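Local coordinates for protein KLLA0E08119p (Kluyveromyces lactis, PDB 3VA7) that probably carries out the biotin- and ATP-dependent carboxylation of urea to urea-1-carboxylate, the first step of urea breakdown by the allophanate route, at residues 512-515 with 516-520; 656-660 with 661-665. One frame throughout, in Å; residues are numbered along the deposited sequence.

Interaction 1: residues 512-515 with 516-520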
ATOM      1  N   TYR A 512      -5.669 -21.808  11.401  1.00 30.03           N
ATOM      2  CA  TYR A 512      -5.346 -23.268  11.489  1.00 30.45           C
ATOM      3  C   TYR A 512      -5.122 -23.962  10.118  1.00 30.24           C
ATOM      4  O   TYR A 512      -4.045 -24.562   9.858  1.00 30.83           O
ATOM      5  CB  TYR A 512      -6.349 -24.038  12.395  1.00 30.70           C
ATOM      6  CG  TYR A 512      -5.834 -25.395  12.796  1.00 32.47           C
ATOM      7  CD1 TYR A 512      -4.629 -25.529  13.482  1.00 32.89           C
ATOM      8  CD2 TYR A 512      -6.506 -26.553  12.428  1.00 33.87           C
ATOM      9  CE1 TYR A 512      -4.130 -26.764  13.807  1.00 34.29           C
ATOM     10  CE2 TYR A 512      -5.998 -27.807  12.740  1.00 34.67           C
ATOM     11  CZ  TYR A 512      -4.819 -27.906  13.427  1.00 34.87           C
ATOM     12  OH  TYR A 512      -4.313 -29.139  13.738  1.00 35.25           O
ATOM     13  N   SER A 513      -6.115 -23.856   9.246  1.00 29.34           N
ATOM     14  CA  SER A 513      -5.994 -24.338   7.885  1.00 28.90           C
ATOM     15  C   SER A 513      -4.776 -23.750   7.205  1.00 29.40           C
ATOM     16  O   SER A 513      -4.081 -24.447   6.425  1.00 29.46           O
ATOM     17  CB  SER A 513      -7.236 -23.982   7.067  1.00 29.49           C
ATOM     18  OG  SER A 513      -8.492 -24.316   7.680  1.00 28.83           O
ATOM     19  N   PHE A 514      -4.493 -22.467   7.488  1.00 29.78           N
ATOM     20  CA  PHE A 514      -3.396 -21.788   6.807  1.00 29.22           C
ATOM     21  C   PHE A 514      -2.115 -22.536   7.162  1.00 30.51           C
ATOM     22  O   PHE A 514      -1.278 -22.821   6.300  1.00 30.61           O
ATOM     23  CB  PHE A 514      -3.304 -20.317   7.215  1.00 28.72           C
ATOM     24  CG  PHE A 514      -2.083 -19.598   6.651  1.00 26.59           C
ATOM     25  CD1 PHE A 514      -2.175 -18.856   5.485  1.00 23.60           C
ATOM     26  CD2 PHE A 514      -0.837 -19.666   7.311  1.00 25.42           C
ATOM     27  CE1 PHE A 514      -1.020 -18.210   4.958  1.00 24.01           C
ATOM     28  CE2 PHE A 514       0.337 -19.028   6.799  1.00 24.09           C
ATOM     29  CZ  PHE A 514       0.236 -18.281   5.614  1.00 20.67           C
ATOM     30  N   ARG A 515      -1.964 -22.851   8.449  1.00 31.54           N
ATOM     31  CA  ARG A 515      -0.724 -23.443   8.927  1.00 32.49           C
ATOM     32  C   ARG A 515      -0.662 -24.912   8.566  1.00 32.61           C
ATOM     33  O   ARG A 515       0.401 -25.443   8.302  1.00 31.86           O
ATOM     34  CB  ARG A 515      -0.578 -23.266  10.422  1.00 33.61           C
ATOM     35  CG  ARG A 515      -0.625 -21.819  10.866  1.00 33.28           C
ATOM     36  CD  ARG A 515       0.160 -21.643  12.093  1.00 30.20           C
ATOM     37  NE  ARG A 515      -0.570 -21.967  13.296  1.00 32.00           N
ATOM     38  CZ  ARG A 515       0.013 -22.416  14.425  1.00 32.70           C
ATOM     39  NH1 ARG A 515       1.344 -22.626  14.496  1.00 27.00           N
ATOM     40  NH2 ARG A 515      -0.748 -22.695  15.472  1.00 27.04           N
ATOM     41  N   LEU A 516      -1.812 -25.565   8.514  1.00 33.63           N
ATOM     42  CA  LEU A 516      -1.834 -26.914   7.969  1.00 34.67           C
ATOM     43  C   LEU A 516      -1.295 -26.853   6.552  1.00 34.88           C
ATOM     44  O   LEU A 516      -0.372 -27.606   6.219  1.00 33.83           O
ATOM     45  CB  LEU A 516      -3.238 -27.508   7.963  1.00 34.81           C
ATOM     46  CG  LEU A 516      -3.838 -28.026   9.271  1.00 38.44           C
ATOM     47  CD1 LEU A 516      -5.364 -28.259   9.115  1.00 39.90           C
ATOM     48  CD2 LEU A 516      -3.131 -29.289   9.778  1.00 37.39           C
ATOM     49  N   ALA A 517      -1.878 -25.966   5.727  1.00 35.31           N
ATOM     50  CA  ALA A 517      -1.525 -25.937   4.320  1.00 36.21           C
ATOM     51  C   ALA A 517      -0.014 -25.757   4.237  1.00 37.25           C
ATOM     52  O   ALA A 517       0.691 -26.535   3.542  1.00 38.32           O
ATOM     53  CB  ALA A 517      -2.282 -24.836   3.564  1.00 35.71           C
ATOM     54  N   ASN A 518       0.519 -24.796   4.992  1.00 36.78           N
ATOM     55  CA  ASN A 518       1.968 -24.659   4.999  1.00 36.85           C
ATOM     56  C   ASN A 518       2.719 -25.922   5.352  1.00 36.42           C
ATOM     57  O   ASN A 518       3.654 -26.330   4.663  1.00 36.73           O
ATOM     58  CB  ASN A 518       2.431 -23.474   5.862  1.00 36.41           C
ATOM     59  CG  ASN A 518       2.711 -22.231   5.009  1.00 37.63           C
ATOM     60  OD1 ASN A 518       3.011 -22.351   3.787  1.00 34.30           O
ATOM     61  ND2 ASN A 518       2.624 -21.039   5.633  1.00 34.17           N
ATOM     62  N   ARG A 519       2.327 -26.521   6.457  1.00 36.68           N
ATOM     63  CA  ARG A 519       2.996 -27.708   6.946  1.00 37.05           C
ATOM     64  C   ARG A 519       2.932 -28.866   5.930  1.00 35.67           C
ATOM     65  O   ARG A 519       3.903 -29.595   5.758  1.00 35.06           O
ATOM     66  CB  ARG A 519       2.395 -28.141   8.301  1.00 37.88           C
ATOM     67  CG  ARG A 519       3.070 -29.361   8.929  1.00 40.45           C
ATOM     68  CD  ARG A 519       4.545 -29.174   9.065  1.00 44.70           C
ATOM     69  NE  ARG A 519       5.091 -30.072  10.080  1.00 53.53           N
ATOM     70  CZ  ARG A 519       5.754 -31.205   9.812  1.00 56.79           C
ATOM     71  NH1 ARG A 519       6.241 -31.939  10.812  1.00 57.83           N
ATOM     72  NH2 ARG A 519       5.947 -31.598   8.551  1.00 55.94           N
ATOM     73  N   VAL A 520       1.813 -29.002   5.236  1.00 34.66           N
ATOM     74  CA  VAL A 520       1.634 -30.149   4.381  1.00 34.65           C
ATOM     75  C   VAL A 520       2.735 -30.175   3.330  1.00 35.62           C
ATOM     76  O   VAL A 520       3.107 -31.248   2.828  1.00 36.42           O
ATOM     77  CB  VAL A 520       0.250 -30.174   3.749  1.00 34.52           C
ATOM     78  CG1 VAL A 520       0.235 -31.071   2.535  1.00 33.43           C
ATOM     79  CG2 VAL A 520      -0.846 -30.539   4.802  1.00 32.71           C
TER
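Leu516 N donates to Tyr512 O over 2.8 Å, the first of four successive i to i+4 bonds that carry the backbone of an alpha-helix from 512-515 into 516-520. The helix begins just before Tyr512 and belongs to the carboxyltransferase part of urea carboxylase; Ala517, Asn518 and Arg519 repeat the bond to Ser513, Phe514 and Arg515. Side chains one turn apart then pair along the helix. The Tyr512 ring, swung beside its own carbonyl carbon (chi1 -164°), takes Leu516 CG over the outer part of one face, while Leu516 CD1 touches Tyr512 CE2 at 3.7 Å. The phenol oxygen hydrogen-bonds Leu653 O, and helix 786-802 packs against the same side chain. Across the helix, the Asn518 amide runs alongside Phe514, its plane 82° from the ring plane. Asn518 OD1 is hydrogen-bonded to Asn523 ND2 and Asn518 ND2 to Ser527 O, which fixes the amide's rotation. Arg515 bends at chi3 and forms a salt bridge with Asp797 of helix 786-802. Asn518 ND2 comes to 3.3 Å from Phe514 CE2, oblique to the ring.

Interaction 2: residues 656-660 with 661-665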
ATOM      1  N   THR A 656     -12.627 -29.561  12.213  1.00 38.17           N
ATOM      2  CA  THR A 656     -13.976 -29.956  11.901  1.00 37.28           C
ATOM      3  C   THR A 656     -14.786 -28.726  11.633  1.00 36.89           C
ATOM      4  O   THR A 656     -15.280 -28.069  12.547  1.00 35.66           O
ATOM      5  CB  THR A 656     -14.685 -30.725  13.060  1.00 37.21           C
ATOM      6  OG1 THR A 656     -13.797 -31.677  13.632  1.00 37.47           O
ATOM      7  CG2 THR A 656     -15.888 -31.455  12.533  1.00 37.69           C
ATOM      8  N   LEU A 657     -14.958 -28.457  10.353  1.00 37.49           N
ATOM      9  CA  LEU A 657     -15.858 -27.440   9.879  1.00 37.58           C
ATOM     10  C   LEU A 657     -17.290 -27.880  10.087  1.00 37.83           C
ATOM     11  O   LEU A 657     -17.587 -29.049  10.040  1.00 38.84           O
ATOM     12  CB  LEU A 657     -15.565 -27.217   8.407  1.00 37.71           C
ATOM     13  CG  LEU A 657     -14.373 -26.310   8.127  1.00 38.08           C
ATOM     14  CD1 LEU A 657     -13.070 -27.063   8.350  1.00 40.39           C
ATOM     15  CD2 LEU A 657     -14.421 -25.750   6.721  1.00 37.05           C
ATOM     16  N   SER A 658     -18.191 -26.951  10.336  1.00 38.42           N
ATOM     17  CA  SER A 658     -19.615 -27.268  10.376  1.00 38.87           C
ATOM     18  C   SER A 658     -20.121 -27.905   9.107  1.00 40.32           C
ATOM     19  O   SER A 658     -19.531 -27.788   8.025  1.00 41.31           O
ATOM     20  CB  SER A 658     -20.417 -26.011  10.563  1.00 38.01           C
ATOM     21  OG  SER A 658     -21.785 -26.322  10.603  1.00 35.83           O
ATOM     22  N   THR A 659     -21.269 -28.535   9.224  1.00 41.86           N
ATOM     23  CA  THR A 659     -21.783 -29.375   8.131  1.00 42.65           C
ATOM     24  C   THR A 659     -23.097 -28.861   7.585  1.00 42.08           C
ATOM     25  O   THR A 659     -23.557 -29.304   6.569  1.00 42.55           O
ATOM     26  CB  THR A 659     -21.755 -30.901   8.591  1.00 43.39           C
ATOM     27  OG1 THR A 659     -20.712 -31.559   7.877  1.00 40.81           O
ATOM     28  CG2 THR A 659     -23.123 -31.666   8.507  1.00 44.65           C
ATOM     29  N   ASN A 660     -23.619 -27.841   8.236  1.00 42.21           N
ATOM     30  CA  ASN A 660     -24.988 -27.403   8.105  1.00 42.23           C
ATOM     31  C   ASN A 660     -25.148 -25.918   8.516  1.00 41.84           C
ATOM     32  O   ASN A 660     -26.185 -25.513   9.085  1.00 42.21           O
ATOM     33  CB  ASN A 660     -25.866 -28.306   9.014  1.00 43.04           C
ATOM     34  CG  ASN A 660     -25.488 -28.199  10.502  1.00 43.43           C
ATOM     35  OD1 ASN A 660     -24.303 -28.283  10.871  1.00 45.51           O
ATOM     36  ND2 ASN A 660     -26.488 -27.986  11.349  1.00 41.45           N
ATOM     37  N   LYS A 661     -24.123 -25.115   8.237  1.00 41.23           N
ATOM     38  CA  LYS A 661     -24.207 -23.645   8.377  1.00 41.12           C
ATOM     39  C   LYS A 661     -24.546 -23.272   9.810  1.00 41.06           C
ATOM     40  O   LYS A 661     -25.263 -22.305  10.109  1.00 40.71           O
ATOM     41  CB  LYS A 661     -25.165 -23.009   7.337  1.00 40.41           C
ATOM     42  CG  LYS A 661     -24.672 -23.189   5.877  1.00 40.58           C
ATOM     43  CD  LYS A 661     -25.609 -22.580   4.805  1.00 45.16           C
ATOM     44  CE  LYS A 661     -25.460 -21.012   4.681  1.00 47.33           C
ATOM     45  NZ  LYS A 661     -24.282 -20.605   3.835  1.00 48.97           N
ATOM     46  N   ASP A 662     -24.005 -24.061  10.728  1.00 40.98           N
ATOM     47  CA  ASP A 662     -24.330 -23.825  12.121  1.00 40.44           C
ATOM     48  C   ASP A 662     -23.144 -24.221  12.986  1.00 39.16           C
ATOM     49  O   ASP A 662     -22.524 -25.272  12.751  1.00 38.98           O
ATOM     50  CB  ASP A 662     -25.621 -24.543  12.502  1.00 40.32           C
ATOM     51  CG  ASP A 662     -25.824 -24.602  13.984  1.00 42.57           C
ATOM     52  OD1 ASP A 662     -26.365 -23.614  14.600  1.00 43.66           O
ATOM     53  OD2 ASP A 662     -25.393 -25.652  14.527  1.00 43.45           O
ATOM     54  N   TRP A 663     -22.822 -23.373  13.967  1.00 37.41           N
ATOM     55  CA  TRP A 663     -21.517 -23.480  14.608  1.00 35.97           C
ATOM     56  C   TRP A 663     -21.578 -23.108  16.041  1.00 36.04           C
ATOM     57  O   TRP A 663     -22.336 -22.197  16.405  1.00 35.78           O
ATOM     58  CB  TRP A 663     -20.590 -22.446  14.010  1.00 36.19           C
ATOM     59  CG  TRP A 663     -20.320 -22.458  12.569  1.00 30.64           C
ATOM     60  CD1 TRP A 663     -21.090 -21.915  11.574  1.00 28.24           C
ATOM     61  CD2 TRP A 663     -19.131 -22.963  11.954  1.00 27.56           C
ATOM     62  NE1 TRP A 663     -20.444 -22.096  10.335  1.00 32.66           N
ATOM     63  CE2 TRP A 663     -19.241 -22.724  10.555  1.00 28.55           C
ATOM     64  CE3 TRP A 663     -17.971 -23.568  12.449  1.00 26.45           C
ATOM     65  CZ2 TRP A 663     -18.234 -23.057   9.665  1.00 28.35           C
ATOM     66  CZ3 TRP A 663     -16.962 -23.934  11.548  1.00 26.44           C
ATOM     67  CH2 TRP A 663     -17.096 -23.671  10.173  1.00 25.34           C
ATOM     68  N   LYS A 664     -20.756 -23.775  16.863  1.00 36.27           N
ATOM     69  CA  LYS A 664     -20.607 -23.332  18.275  1.00 35.57           C
ATOM     70  C   LYS A 664     -19.248 -22.721  18.347  1.00 35.26           C
ATOM     71  O   LYS A 664     -18.272 -23.304  17.833  1.00 35.49           O
ATOM     72  CB  LYS A 664     -20.702 -24.465  19.297  1.00 35.85           C
ATOM     73  CG  LYS A 664     -22.019 -25.267  19.302  1.00 35.89           C
ATOM     74  CD  LYS A 664     -23.232 -24.412  19.439  1.00 38.36           C
ATOM     75  CE  LYS A 664     -24.482 -25.162  18.974  1.00 39.20           C
ATOM     76  NZ  LYS A 664     -25.725 -24.408  19.295  1.00 40.80           N
ATOM     77  N   ILE A 665     -19.177 -21.537  18.954  1.00 34.31           N
ATOM     78  CA  ILE A 665     -17.949 -20.777  18.948  1.00 33.82           C
ATOM     79  C   ILE A 665     -17.553 -20.371  20.345  1.00 34.50           C
ATOM     80  O   ILE A 665     -18.275 -19.603  20.999  1.00 35.75           O
ATOM     81  CB  ILE A 665     -18.069 -19.586  17.963  1.00 34.26           C
ATOM     82  CG1 ILE A 665     -18.327 -20.142  16.548  1.00 32.21           C
ATOM     83  CG2 ILE A 665     -16.811 -18.687  18.003  1.00 32.91           C
ATOM     84  CD1 ILE A 665     -18.037 -19.218  15.444  1.00 30.92           C
TER
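Ser658 sets its CB over one face of the Trp663 indole, where the loop leading into strand 662-669 doubles back on the strand's first residues. It is a tight reversal in the carboxyltransferase A and B region, at the point where that strand starts to pair with 778-783. The indole side is the tightly packed part of the turn. Ser658 CB sits 3.6 Å from the centroid of the six-membered ring and 15° off its normal, a CH-pi contact over the face. The backbone continues across the ring, with Ser658 N above the same face and Leu657 CA 4.0 Å from Trp663 CH2 in an oblique approach. The torsion that sets OG opposite the backbone N turns the hydroxyl of Ser658 from the indole to the main chain, where it donates to Asp662 O at 2.5 Å, tilted 30° from that carbonyl's plane. The same oxygen also receives a weak bond from Asn660 N within its own segment. The indole has partners outside the turn: NE1 hydrogen-bonds Asp777 OD1, and the ring touches Lys769 of helix 767-770. An alanine in place of Trp663 would probably leave the Ser658 methylene without its aromatic floor and Asp777 without its indole N-H.

The tip is looser and faces solvent. Asn660 and Asp662 run side by side, with Asn660 ND2 3.7 Å from Asp662 CB. Lys661 has a positive phi of 59°, which helps reverse the chain, and its NZ hydrogen-bonds Thr774 OG1. Asp662 OD1 forms a salt bridge with Lys690 NZ and a hydrogen bond with Thr778 OG1. Thus the turn is closed by one serine hydroxyl and an aromatic face, whereas the charged groups at its tip are spent on neighbouring parts of the domain.

Both contacts belong to the carboxyltransferase A and B region and lie on the same side of the chain's centre, about 20 Å apart between centres and about 5 Å at their nearest atoms, without touching. Interaction 1 is buried and stays within one helix, whose regularity comes from main-chain bonds while its side chains reach strands 545-550 and 587-592 and helix 786-802. Interaction 2 is at the surface, joining a loop to the start of strand 662-669, and depends on a side-chain hydroxyl and an indole face. Among the links from the chain between them, Leu516 touches Pro655, just ahead of 656-660.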